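Local structure of Atp-dependent DNA ligase (Psychromonas sp., 4D05) at residues Gly29-Trp34 and Ile40-Asn45; Gly36-Leu39 and Asn45-Thr48; Pro50-Ala55 and Ser123-Met128; Leu66-Ala69 and Thr75-Gly78; Ser77-Thr82 and Glu88-Ile93. The protein seals breaks in DNA with ATP as cofactor, probably through an enzyme-adenylate intermediate as in other ATP-dependent DNA ligases, using a minimal DNA-binding surface. One frame throughout, in Å; residues are numbered along the deposited sequence.

Contact 1. Residues Gly29-Trp34 and Ile40-Asn45; sequences GIRAYW and ISKQGN. With SO4 (sulfate ion), chain F.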
# COMPACT_ATOMS: atom_id res chain seq x y z
N GLY A 29 -4.67 4.64 5.23
CA GLY A 29 -4.75 5.70 6.24
C GLY A 29 -3.51 6.54 6.27
O GLY A 29 -2.80 6.69 5.27
N ILE A 30 -3.24 7.12 7.45
CA ILE A 30 -2.06 7.92 7.66
C ILE A 30 -1.18 7.19 8.66
O ILE A 30 -1.61 6.93 9.78
CB ILE A 30 -2.44 9.31 8.22
CG1 ILE A 30 -3.16 10.13 7.14
CG2 ILE A 30 -1.20 10.07 8.69
CD1 ILE A 30 -2.30 10.49 5.95
N ARG A 31 0.05 6.86 8.25
CA ARG A 31 0.93 6.14 9.13
C ARG A 31 1.32 7.00 10.32
O ARG A 31 1.57 8.19 10.18
CB ARG A 31 2.19 5.72 8.40
CG ARG A 31 3.01 4.73 9.21
CD ARG A 31 4.18 4.17 8.45
NE ARG A 31 4.93 3.27 9.30
CZ ARG A 31 5.57 2.19 8.88
NH1 ARG A 31 5.59 1.88 7.62
NH2 ARG A 31 6.20 1.45 9.75
N ALA A 32 1.39 6.39 11.50
CA ALA A 32 1.83 7.09 12.71
C ALA A 32 2.71 6.16 13.53
O ALA A 32 2.45 4.97 13.65
CB ALA A 32 0.64 7.56 13.53
N TYR A 33 3.77 6.74 14.10
CA TYR A 33 4.65 6.06 15.01
C TYR A 33 4.40 6.63 16.39
O TYR A 33 4.52 7.84 16.62
CB TYR A 33 6.09 6.32 14.59
CG TYR A 33 7.14 5.83 15.54
CD1 TYR A 33 7.51 4.53 15.56
CD2 TYR A 33 7.79 6.69 16.39
CE1 TYR A 33 8.52 4.07 16.43
CE2 TYR A 33 8.78 6.26 17.24
CZ TYR A 33 9.12 4.95 17.28
OH TYR A 33 10.10 4.48 18.12
N TRP A 34 4.02 5.75 17.30
CA TRP A 34 3.87 6.10 18.72
C TRP A 34 5.14 5.82 19.44
O TRP A 34 5.61 4.68 19.51
CB TRP A 34 2.73 5.30 19.33
CG TRP A 34 2.58 5.38 20.81
CD1 TRP A 34 2.94 4.43 21.71
CD2 TRP A 34 2.00 6.45 21.58
NE1 TRP A 34 2.63 4.82 22.98
CE2 TRP A 34 2.04 6.06 22.94
CE3 TRP A 34 1.44 7.68 21.26
CZ2 TRP A 34 1.57 6.87 23.95
CZ3 TRP A 34 0.96 8.47 22.26
CH2 TRP A 34 1.03 8.07 23.60
N ILE A 40 3.82 10.36 15.75
CA ILE A 40 4.70 11.02 14.80
C ILE A 40 4.45 10.53 13.38
O ILE A 40 4.35 9.33 13.13
CB ILE A 40 6.19 10.78 15.18
CG1 ILE A 40 6.44 11.20 16.66
CG2 ILE A 40 7.11 11.46 14.19
CD1 ILE A 40 7.77 10.92 17.14
N SER A 41 4.38 11.47 12.43
CA SER A 41 4.13 11.12 11.03
C SER A 41 5.38 10.59 10.35
O SER A 41 6.46 10.71 10.87
CB SER A 41 3.65 12.35 10.25
OG SER A 41 4.75 13.21 9.94
N LYS A 42 5.22 10.00 9.16
CA LYS A 42 6.38 9.47 8.45
C LYS A 42 7.44 10.52 8.15
O LYS A 42 8.63 10.19 7.99
CB LYS A 42 5.99 8.83 7.12
CG LYS A 42 5.32 7.54 7.22
CD LYS A 42 4.70 7.15 5.84
CE LYS A 42 5.72 6.88 4.78
NZ LYS A 42 5.02 6.45 3.51
N GLN A 43 7.00 11.78 8.05
CA GLN A 43 7.86 12.90 7.75
C GLN A 43 8.48 13.51 9.00
O GLN A 43 9.30 14.44 8.91
CB GLN A 43 7.06 13.97 7.01
CG GLN A 43 6.32 13.50 5.75
CD GLN A 43 4.94 12.88 6.07
OE1 GLN A 43 4.27 13.22 7.06
NE2 GLN A 43 4.53 11.96 5.23
N GLY A 44 8.11 12.99 10.17
CA GLY A 44 8.66 13.50 11.42
C GLY A 44 7.82 14.56 12.12
O GLY A 44 8.27 15.13 13.12
N ASN A 45 6.62 14.82 11.66
CA ASN A 45 5.74 15.78 12.31
C ASN A 45 5.05 15.16 13.51
O ASN A 45 4.51 14.06 13.41
CB ASN A 45 4.61 16.23 11.35
CG ASN A 45 5.11 16.79 10.03
OD1 ASN A 45 5.07 16.13 8.98
ND2 ASN A 45 5.57 18.01 10.08
S SO4 F . 5.90 3.02 1.73
O1 SO4 F . 4.57 3.11 1.12
O2 SO4 F . 5.94 3.70 3.04
O3 SO4 F . 6.26 1.62 1.98
O4 SO4 F . 6.89 3.64 0.84
O HOH W 1 2.58 9.71 8.19

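Contact 2. Residues Gly36-Leu39 and Asn45-Thr48; sequences GHQL and NIFT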
# COMPACT_ATOMS: atom_id res chain seq x y z
N GLY A 36 5.76 6.30 22.63
CA GLY A 36 5.54 6.15 24.05
C GLY A 36 4.84 7.33 24.70
O GLY A 36 4.29 7.21 25.78
N HIS A 37 4.82 8.47 24.01
CA HIS A 37 4.10 9.64 24.53
C HIS A 37 3.46 10.55 23.48
O HIS A 37 2.67 11.41 23.83
CB HIS A 37 4.99 10.48 25.46
CG HIS A 37 6.23 11.03 24.81
ND1 HIS A 37 7.40 10.31 24.70
CD2 HIS A 37 6.48 12.24 24.26
CE1 HIS A 37 8.31 11.04 24.09
NE2 HIS A 37 7.78 12.22 23.82
N GLN A 38 3.77 10.35 22.20
CA GLN A 38 3.20 11.17 21.13
C GLN A 38 3.20 10.34 19.83
O GLN A 38 3.97 9.37 19.70
CB GLN A 38 3.96 12.47 20.94
CG GLN A 38 5.36 12.25 20.44
CD GLN A 38 6.35 13.39 20.72
OE1 GLN A 38 7.55 13.24 20.46
NE2 GLN A 38 5.88 14.51 21.27
N LEU A 39 2.36 10.76 18.90
CA LEU A 39 2.25 10.16 17.58
C LEU A 39 3.01 11.02 16.57
O LEU A 39 2.83 12.24 16.54
CB LEU A 39 0.77 10.07 17.15
CG LEU A 39 -0.07 9.10 17.97
CD1 LEU A 39 -1.55 9.31 17.71
CD2 LEU A 39 0.32 7.67 17.64
N ASN A 45 6.62 14.82 11.66
CA ASN A 45 5.74 15.78 12.31
C ASN A 45 5.05 15.16 13.51
O ASN A 45 4.51 14.06 13.41
CB ASN A 45 4.61 16.23 11.35
CG ASN A 45 5.11 16.79 10.03
OD1 ASN A 45 5.07 16.13 8.98
ND2 ASN A 45 5.57 18.01 10.08
N ILE A 46 4.98 15.87 14.62
CA ILE A 46 4.22 15.40 15.75
C ILE A 46 2.74 15.75 15.54
O ILE A 46 2.40 16.93 15.40
CB ILE A 46 4.73 16.00 17.07
CG1 ILE A 46 6.22 15.66 17.29
CG2 ILE A 46 3.85 15.54 18.25
CD1 ILE A 46 6.88 16.53 18.36
N PHE A 47 1.89 14.73 15.42
CA PHE A 47 0.44 14.97 15.28
C PHE A 47 -0.10 15.68 16.50
O PHE A 47 0.35 15.42 17.63
CB PHE A 47 -0.34 13.68 15.08
CG PHE A 47 -0.05 12.97 13.79
CD1 PHE A 47 -0.57 13.44 12.60
CD2 PHE A 47 0.74 11.84 13.76
CE1 PHE A 47 -0.31 12.78 11.40
CE2 PHE A 47 1.00 11.17 12.57
CZ PHE A 47 0.49 11.63 11.38
N THR A 48 -1.09 16.56 16.30
CA THR A 48 -1.72 17.19 17.45
C THR A 48 -2.86 16.31 17.96
O THR A 48 -4.04 16.72 18.01
CB THR A 48 -2.22 18.61 17.11
OG1 THR A 48 -3.28 18.52 16.16
CG2 THR A 48 -1.09 19.48 16.54
O HOH W 2 0.80 13.12 19.24

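Contact 3. Residues Pro50-Ala55 and Ser123-Met128; sequences PTWFIA and SPYLQM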
# COMPACT_ATOMS: atom_id res chain seq x y z
N PRO A 50 -5.39 14.77 20.31
CA PRO A 50 -5.91 15.19 21.62
C PRO A 50 -5.51 14.27 22.78
O PRO A 50 -5.33 13.08 22.61
CB PRO A 50 -7.43 15.13 21.41
CG PRO A 50 -7.60 15.35 19.94
CD PRO A 50 -6.45 14.61 19.32
N THR A 51 -5.41 14.85 23.97
CA THR A 51 -5.02 14.10 25.15
C THR A 51 -5.92 12.89 25.39
O THR A 51 -5.43 11.82 25.72
CB THR A 51 -5.10 15.02 26.37
OG1 THR A 51 -4.23 16.11 26.13
CG2 THR A 51 -4.68 14.31 27.58
N TRP A 52 -7.22 13.06 25.24
CA TRP A 52 -8.16 11.96 25.48
C TRP A 52 -8.00 10.84 24.45
O TRP A 52 -8.41 9.69 24.70
CB TRP A 52 -9.62 12.47 25.51
CG TRP A 52 -9.95 13.44 24.40
CD1 TRP A 52 -9.94 14.80 24.48
CD2 TRP A 52 -10.33 13.12 23.05
NE1 TRP A 52 -10.28 15.35 23.29
CE2 TRP A 52 -10.54 14.35 22.39
CE3 TRP A 52 -10.54 11.94 22.35
CZ2 TRP A 52 -10.93 14.42 21.05
CZ3 TRP A 52 -10.94 12.02 21.00
CH2 TRP A 52 -11.13 13.25 20.38
N PHE A 53 -7.44 11.15 23.29
CA PHE A 53 -7.23 10.12 22.26
C PHE A 53 -6.09 9.18 22.66
O PHE A 53 -6.19 7.97 22.50
CB PHE A 53 -6.92 10.78 20.92
CG PHE A 53 -6.84 9.81 19.77
CD1 PHE A 53 -8.01 9.41 19.10
CD2 PHE A 53 -5.62 9.31 19.35
CE1 PHE A 53 -7.93 8.51 18.05
CE2 PHE A 53 -5.56 8.41 18.30
CZ PHE A 53 -6.71 8.01 17.66
N ILE A 54 -5.02 9.73 23.23
CA ILE A 54 -3.82 8.94 23.53
C ILE A 54 -3.69 8.58 25.01
O ILE A 54 -2.80 7.83 25.38
CB ILE A 54 -2.56 9.68 23.11
CG1 ILE A 54 -2.41 10.97 23.93
CG2 ILE A 54 -2.53 9.93 21.57
CD1 ILE A 54 -1.05 11.68 23.75
N ALA A 55 -4.56 9.12 25.86
CA ALA A 55 -4.38 9.01 27.31
C ALA A 55 -4.20 7.59 27.85
O ALA A 55 -3.44 7.38 28.81
CB ALA A 55 -5.54 9.68 28.03
N SER A 123 -9.51 0.61 24.75
CA SER A 123 -9.93 1.92 24.27
C SER A 123 -10.49 1.83 22.86
O SER A 123 -9.95 1.08 22.04
CB SER A 123 -8.75 2.86 24.27
OG SER A 123 -9.04 4.06 23.62
N PRO A 124 -11.55 2.60 22.56
CA PRO A 124 -12.00 2.66 21.17
C PRO A 124 -10.92 3.16 20.22
O PRO A 124 -10.98 2.86 19.02
CB PRO A 124 -13.18 3.64 21.23
CG PRO A 124 -12.86 4.53 22.38
CD PRO A 124 -12.26 3.59 23.40
N TYR A 125 -9.94 3.90 20.73
CA TYR A 125 -8.99 4.60 19.86
C TYR A 125 -7.77 3.74 19.51
O TYR A 125 -6.96 4.14 18.68
CB TYR A 125 -8.53 5.90 20.53
CG TYR A 125 -9.64 6.72 21.09
CD1 TYR A 125 -10.70 7.13 20.29
CD2 TYR A 125 -9.64 7.08 22.43
CE1 TYR A 125 -11.75 7.87 20.83
CE2 TYR A 125 -10.67 7.81 22.97
CZ TYR A 125 -11.73 8.21 22.17
OH TYR A 125 -12.76 8.94 22.70
N LEU A 126 -7.65 2.56 20.12
CA LEU A 126 -6.48 1.69 19.90
C LEU A 126 -6.95 0.28 19.59
O LEU A 126 -7.64 -0.36 20.40
CB LEU A 126 -5.54 1.65 21.11
CG LEU A 126 -4.26 0.81 20.97
CD1 LEU A 126 -3.30 1.47 19.98
CD2 LEU A 126 -3.55 0.62 22.30
N GLN A 127 -6.63 -0.17 18.39
CA GLN A 127 -7.09 -1.48 17.91
C GLN A 127 -5.99 -2.20 17.12
O GLN A 127 -5.09 -1.55 16.65
CB GLN A 127 -8.42 -1.31 17.15
CG GLN A 127 -9.54 -1.66 18.16
CD GLN A 127 -10.68 -0.71 18.31
OE1 GLN A 127 -11.34 -0.30 17.33
NE2 GLN A 127 -11.00 -0.38 19.58
N MSE A 128 -6.02 -3.54 17.08
CA MSE A 128 -4.98 -4.31 16.37
C MSE A 128 -5.52 -4.68 15.00
O MSE A 128 -6.66 -5.12 14.89
CB MSE A 128 -4.58 -5.58 17.15
CG MSE A 128 -3.13 -6.03 16.88
SE MSE A 128 -2.63 -7.73 17.28
CE MSE A 128 -4.02 -8.84 16.47

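Contact 4. Residues Leu66-Ala69 and Thr75-Gly78; sequences LWIA and TVSG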
# COMPACT_ATOMS: atom_id res chain seq x y z
N LEU A 66 -3.43 5.56 11.33
CA LEU A 66 -4.62 6.30 11.74
C LEU A 66 -5.63 6.06 10.62
O LEU A 66 -5.36 6.34 9.44
CB LEU A 66 -4.30 7.78 11.90
CG LEU A 66 -3.23 8.10 12.95
CD1 LEU A 66 -2.82 9.55 12.89
CD2 LEU A 66 -3.72 7.76 14.34
N TRP A 67 -6.81 5.56 10.99
CA TRP A 67 -7.76 5.10 9.99
C TRP A 67 -9.16 5.09 10.58
O TRP A 67 -9.36 4.84 11.77
CB TRP A 67 -7.34 3.69 9.61
CG TRP A 67 -8.12 2.94 8.55
CD1 TRP A 67 -7.96 3.00 7.18
CD2 TRP A 67 -9.08 1.90 8.79
NE1 TRP A 67 -8.79 2.05 6.57
CE2 TRP A 67 -9.46 1.36 7.54
CE3 TRP A 67 -9.64 1.35 9.94
CZ2 TRP A 67 -10.40 0.33 7.43
CZ3 TRP A 67 -10.56 0.33 9.82
CH2 TRP A 67 -10.92 -0.17 8.57
N ILE A 68 -10.12 5.41 9.72
CA ILE A 68 -11.52 5.43 10.13
C ILE A 68 -12.27 4.23 9.60
O ILE A 68 -12.92 3.50 10.36
CB ILE A 68 -12.20 6.72 9.66
CG1 ILE A 68 -11.56 7.92 10.36
CG2 ILE A 68 -13.71 6.70 9.92
CD1 ILE A 68 -11.93 9.26 9.79
N ALA A 69 -12.20 4.05 8.30
CA ALA A 69 -12.89 2.93 7.61
C ALA A 69 -12.35 2.83 6.21
O ALA A 69 -11.64 3.71 5.75
CB ALA A 69 -14.37 3.24 7.56
N THR A 75 -10.83 11.86 4.48
CA THR A 75 -11.35 12.29 5.77
C THR A 75 -10.30 12.18 6.86
O THR A 75 -10.03 13.13 7.58
CB THR A 75 -12.56 11.51 6.16
OG1 THR A 75 -13.57 11.69 5.15
CG2 THR A 75 -13.07 11.99 7.50
N VAL A 76 -9.69 10.99 6.99
CA VAL A 76 -8.68 10.84 8.05
C VAL A 76 -7.45 11.72 7.83
O VAL A 76 -6.92 12.31 8.78
CB VAL A 76 -8.31 9.34 8.30
CG1 VAL A 76 -7.46 8.76 7.20
CG2 VAL A 76 -7.61 9.21 9.65
N SER A 77 -7.02 11.86 6.59
CA SER A 77 -5.89 12.72 6.26
C SER A 77 -6.20 14.18 6.60
O SER A 77 -5.36 14.87 7.18
CB SER A 77 -5.59 12.60 4.74
OG SER A 77 -4.44 13.39 4.39
N GLY A 78 -7.42 14.63 6.32
CA GLY A 78 -7.81 16.00 6.63
C GLY A 78 -7.81 16.28 8.13
O GLY A 78 -7.45 17.36 8.58

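Contact 5. Residues Ser77-Thr82 and Glu88-Ile93; sequences SGIART and EQWKQI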
# COMPACT_ATOMS: atom_id res chain seq x y z
N SER A 77 -7.02 11.86 6.59
CA SER A 77 -5.89 12.72 6.26
C SER A 77 -6.20 14.18 6.60
O SER A 77 -5.36 14.87 7.18
CB SER A 77 -5.59 12.60 4.74
OG SER A 77 -4.44 13.39 4.39
N GLY A 78 -7.42 14.63 6.32
CA GLY A 78 -7.81 16.00 6.63
C GLY A 78 -7.81 16.28 8.13
O GLY A 78 -7.45 17.36 8.58
N ILE A 79 -8.23 15.31 8.91
CA ILE A 79 -8.20 15.48 10.36
C ILE A 79 -6.74 15.48 10.86
O ILE A 79 -6.33 16.33 11.64
CB ILE A 79 -9.01 14.37 11.05
CG1 ILE A 79 -10.49 14.45 10.69
CG2 ILE A 79 -8.82 14.44 12.56
CD1 ILE A 79 -11.26 13.18 11.02
N ALA A 80 -5.97 14.51 10.42
CA ALA A 80 -4.61 14.35 10.92
C ALA A 80 -3.72 15.53 10.58
O ALA A 80 -2.80 15.82 11.36
CB ALA A 80 -4.01 12.99 10.41
N ARG A 81 -4.02 16.24 9.47
CA ARG A 81 -3.30 17.45 9.03
C ARG A 81 -3.69 18.67 9.85
O ARG A 81 -3.02 19.70 9.78
CB ARG A 81 -3.75 17.88 7.59
CG ARG A 81 -3.28 17.15 6.45
CD ARG A 81 -3.40 18.04 5.19
NE ARG A 81 -4.75 18.34 4.70
CZ ARG A 81 -5.53 17.45 4.07
NH1 ARG A 81 -5.11 16.20 3.89
NH2 ARG A 81 -6.72 17.79 3.60
N THR A 82 -4.84 18.61 10.52
CA THR A 82 -5.32 19.77 11.27
C THR A 82 -4.50 19.98 12.53
O THR A 82 -4.35 19.05 13.32
CB THR A 82 -6.78 19.61 11.61
OG1 THR A 82 -7.52 19.48 10.40
CG2 THR A 82 -7.29 20.80 12.38
N GLU A 88 -12.31 17.62 18.05
CA GLU A 88 -13.20 16.50 18.36
C GLU A 88 -13.27 15.45 17.27
O GLU A 88 -13.68 14.30 17.52
CB GLU A 88 -14.60 17.05 18.66
CG GLU A 88 -15.31 17.55 17.43
CD GLU A 88 -16.59 18.30 17.75
OE1 GLU A 88 -16.79 18.65 18.93
OE2 GLU A 88 -17.39 18.53 16.83
N GLN A 89 -12.89 15.81 16.05
CA GLN A 89 -13.00 14.86 14.94
C GLN A 89 -12.11 13.63 15.10
O GLN A 89 -12.32 12.62 14.42
CB GLN A 89 -12.73 15.54 13.60
CG GLN A 89 -13.76 16.65 13.37
CD GLN A 89 -13.61 17.31 12.02
OE1 GLN A 89 -13.50 16.62 10.97
NE2 GLN A 89 -13.63 18.65 12.02
N TRP A 90 -11.10 13.71 15.97
CA TRP A 90 -10.31 12.51 16.25
C TRP A 90 -11.13 11.38 16.87
O TRP A 90 -10.70 10.25 16.89
CB TRP A 90 -9.09 12.84 17.14
CG TRP A 90 -7.94 13.55 16.47
CD1 TRP A 90 -7.90 14.87 16.09
CD2 TRP A 90 -6.68 12.99 16.12
NE1 TRP A 90 -6.68 15.16 15.53
CE2 TRP A 90 -5.92 14.02 15.51
CE3 TRP A 90 -6.12 11.71 16.23
CZ2 TRP A 90 -4.63 13.81 15.05
CZ3 TRP A 90 -4.84 11.50 15.76
CH2 TRP A 90 -4.10 12.54 15.18
N LYS A 91 -12.32 11.67 17.37
CA LYS A 91 -13.11 10.62 18.02
C LYS A 91 -13.47 9.45 17.09
O LYS A 91 -13.70 8.33 17.56
CB LYS A 91 -14.38 11.24 18.63
CG LYS A 91 -15.43 11.65 17.63
CD LYS A 91 -16.46 12.57 18.25
CE LYS A 91 -17.49 12.96 17.20
NZ LYS A 91 -18.56 13.81 17.74
N GLN A 92 -13.51 9.71 15.79
CA GLN A 92 -13.83 8.65 14.84
C GLN A 92 -12.60 7.88 14.34
O GLN A 92 -12.74 6.88 13.63
CB GLN A 92 -14.56 9.21 13.66
CG GLN A 92 -13.77 10.13 12.82
CD GLN A 92 -14.70 11.01 11.99
OE1 GLN A 92 -15.52 10.51 11.16
NE2 GLN A 92 -14.60 12.33 12.21
N ILE A 93 -11.42 8.37 14.68
CA ILE A 93 -10.17 7.73 14.28
C ILE A 93 -9.79 6.56 15.21
O ILE A 93 -10.04 6.60 16.40
CB ILE A 93 -9.02 8.77 14.23
CG1 ILE A 93 -9.36 9.85 13.22
CG2 ILE A 93 -7.71 8.13 13.88
CD1 ILE A 93 -8.30 10.89 13.05
O HOH W 3 -6.44 17.97 14.89

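Contact 1. Residues Gly29-Trp34 and Ile40-Asn45
Tyr33 and Ile40 form an antiparallel hydrogen-bonded pair between strand 30-34 and the edge strand 39-40. Tyr33 N donates to Ile40 O at 2.8 Å, almost straight (168°); the return bond from Ile40 N to Tyr33 O is equally short at 2.8 Å but bent to 147°. Ile40 O also receives a CA-H...O contact from Ala32 CA at 3.4 Å. One step further the backbones part and a water fills in, donating to Arg31 O at 2.7 Å and accepting from Lys42 N at 2.8 Å. Lys42 lies in a type I turn from Ser41 to Gly44, which Asn45 N helps to close by donating to Ser41 OG.

Apolar packing falls at two places. Ile40 CD1 sits at the edge of the Tyr33 ring, 4.3 Å from CD2. Arg31 leaves with CG opposite its own nitrogen (chi1 -169°) and runs extended, and Lys42 crosses it at about a right angle, with Lys42 CG 3.8 Å from Arg31 CD.

Past this crossing the charges diverge. Lys42 bends at its third torsion and NZ donates to sulfate O2 at 2.9 Å, an anion also held by Lys174 and Arg168. Arg31, from the KxDGxR motif that begins with Lys26, touches AMP and is salt-bridged through NH2 to Asp63. The two cationic chains thus touch through their methylenes while their charged ends go to different partners; the sulfate, probably from the crystallisation liquor, is consistent with a site that handles phosphates.

Contact 2. Residues Gly36-Leu39 and Asn45-Thr48
Leu39 and Phe47 hold the two chain segments together through one direct and one water-mediated backbone link. Phe47 N donates to Leu39 O at 2.9 Å with an angle of 147°, and a water accepts from Leu39 N at 2.8 Å while donating to Phe47 O at 2.8 Å. Leu39 O is further approached by Ile46 CA, 3.5 Å away in a CA-H...O contact.

The side chains divide between the two faces of this link. Phe47 carries CG beside its backbone N (chi1 -67°), which brings the ring against Leu39, where ring atom CD2 is 3.5 Å from Leu39 O and 3.8 Å from Leu39 CB; CB is the only side-chain atom of Leu39 to come this near, and the branched end of the leucine turns elsewhere. On the other face Gln38 meets Ile46. Gln38 CG occupies the position between backbone N and carbonyl carbon (chi1 66°), and the rest of the chain is extended, so the amide is carried obliquely across the isoleucine. Gln38 NE2 rests 3.7 Å from Ile46 CD1 and 3.8 Å from Ile46 CG2, touching both branches in van der Waals contact. Replacing Gln38 by an alanine would probably leave both of these Ile46 branches without their amide cover and the isoleucine freer to turn.

Gln38 N is bound by Asn35 OD1, which fixes the start of this run. Leu39 packs inward on Ala32 and Trp34 of strand 30-34 and on Phe53 and Ile54 of helix 51-54, while the Phe47 ring fits against Ile30, Ala32 and Trp90, between strand 30-34 and the chain leading into strand 94-99.

Contact 3. Residues Pro50-Ala55 and Ser123-Met128
An aromatic cluster of Trp52, Phe53 and Tyr125 joins the short helix 51-54 to the turn that leads into strand 126-128, an outermost strand of the mixed sheet in the adenylation (nucleotidyltransferase) domain. Tyr125 is the central member and touches both helix residues on the same side of its ring.

Its closest side-chain partner is Phe53. Tyr125 CB lies over the face of the phenylalanine ring, 3.9 Å from its centroid in a CH-pi contact and 3.6 Å from Phe53 CE1. The two rings meet obliquely, their planes at 34° and their centroids 5.1 Å apart. Phe53 gets there with CG opposite its backbone N (chi1 -174°), which turns one face of the ring to Tyr125 CB. Trp52 approaches nearer the hydroxyl end: its CE3 is 3.7 Å from Tyr125 OH, and the six-membered ring is inclined at 58° to the tyrosine. The tyrosine ring also rests against the helix backbone, with Tyr125 CE2 3.4 Å from Trp52 O and Tyr125 CD2 3.6 Å from Phe53 O.

The tyrosine is presented by a type I turn from Ser123 to Leu126. Within it Ser123 forms an ST turn, its OG accepting from Tyr125 N at 3.0 Å. Around the cluster, Trp90 packs edge-to-face on Phe53 and also touches Trp52, while Tyr125 and Gln127 are tied to strand 94-99 by backbone hydrogen bonds. The side of the Tyr125 ring turned from the helix carries the neighbouring proline, with Pro124 CG sitting 3.7 Å above the ring plane, over its centre.

Contact 4. Residues Leu66-Ala69 and Thr75-Gly78
The end of strand 62-67 and the helix that follows it, 73-80, pack together through Leu66 and Ile68 on one side and Thr75 and Val76 on the other. Val76 is the residue most covered. Its CG2 lies 3.7 Å from Leu66 O and its CG1 3.9 Å from the same oxygen, so that both methyls lie against the same side of the carbonyl oxygen. The torsion sets this: CG1 stands between backbone N and carbonyl carbon (chi1 74°), which leaves CG2 opposite the nitrogen. CG2 also approaches Trp67 N at 4.0 Å and, more loosely, Leu66 CB at 4.3 Å.

The arrangement is a strand followed through a short loop by a helix, part of the nucleotidyltransferase fold shared by ATP-dependent DNA ligases. Residue Glu65, immediately before Leu66 on the strand, belongs to the AMP pocket, so the helix packs close behind a strand that helps to line that site. Leu66 is itself bonded through its backbone to Ile30 of the adjacent strand, and Trp67 to Lys94 on the other side.

Beyond the strand end Ile68 takes over. Its CG1 stands beside the backbone N (chi1 -65°), and the terminal CD1 reaches 3.9 Å from Val76 CB and 3.7 Å from Thr75 CG2. Ile68 runs past Val76 in the opposite direction but crosses Thr75 at about a right angle, meeting its methyl. Trp67, between these two inward residues, turns its side chain away from the helix; Ala69 N sits 3.8 Å above the plane of its ring, and the indole packs on Leu27 and Met96.

Contact 5. Residues Ser77-Thr82 and Glu88-Ile93
Ile79 packs against the 3-10 segment 88-92 and Ile93. Its CG2 lies over the face of the Trp90 indole, 3.8 Å from the centroid of the five-membered ring and 20° off the ring normal, a CH-pi contact. The same methyl meets Ile93 CD1 tip to tip at 3.6 Å, and that CD1 reaches the same face of the indole, 3.9 Å above the Trp90 ring plane, so two isoleucines share one side of the tryptophan.

The other branch of Ile79 points at polar groups. With CG1 beside its own backbone N (chi1 -64°), CD1 comes 3.6 Å from Gln89 O and 3.6 Å from Gln92 NE2. These two are already paired: Gln92 NE2 donates to a lone pair of Gln89 O at 3.2 Å, in the planes of both the carbonyl and the amide, so the methyl covers a satisfied hydrogen bond. Cutting Ile79 back to an alanine would probably open a gap over the Trp90 face and leave Ile93 CD1 without its facing methyl.

Trp90 is also fixed from its edge. A water in the indole plane accepts from Trp90 NE1 at 2.9 Å and donates to Thr82 O at 2.8 Å, linking the ring to the chain just past the helix, where Thr82 OG1 donates to Gly78 O.

Around this, Trp90 also touches Pro50 at the start of helix 51-54, Ile93 leans on Leu66 of strand 62-67, and Ala80 touches Phe47, which places the end of helix 73-80 and the 3-10 segment beside helix 51-54 and the mixed sheet.

All five contacts lie in the adenylation domain. Contacts 1 and 5 are largely buried, contacts 3 and 4 partly so, and contact 2 lies at the surface. Contacts 1 and 2 continue along the same edge of the sheet, both relying on backbone bonds and a bridging water; contact 1 alone carries a residue of the AMP pocket and a bound anion. Contacts 4 and 5 share helix 73-80; contact 4 packs it on the end of strand 62-67 with aliphatic groups, contact 5 on the 3-10 segment 88-92 with an isoleucine against an indole. Contact 3 is aromatic and meets contact 5 through Phe53 and Trp90, while Phe47 links contact 2 to contacts 1, 4 and 5.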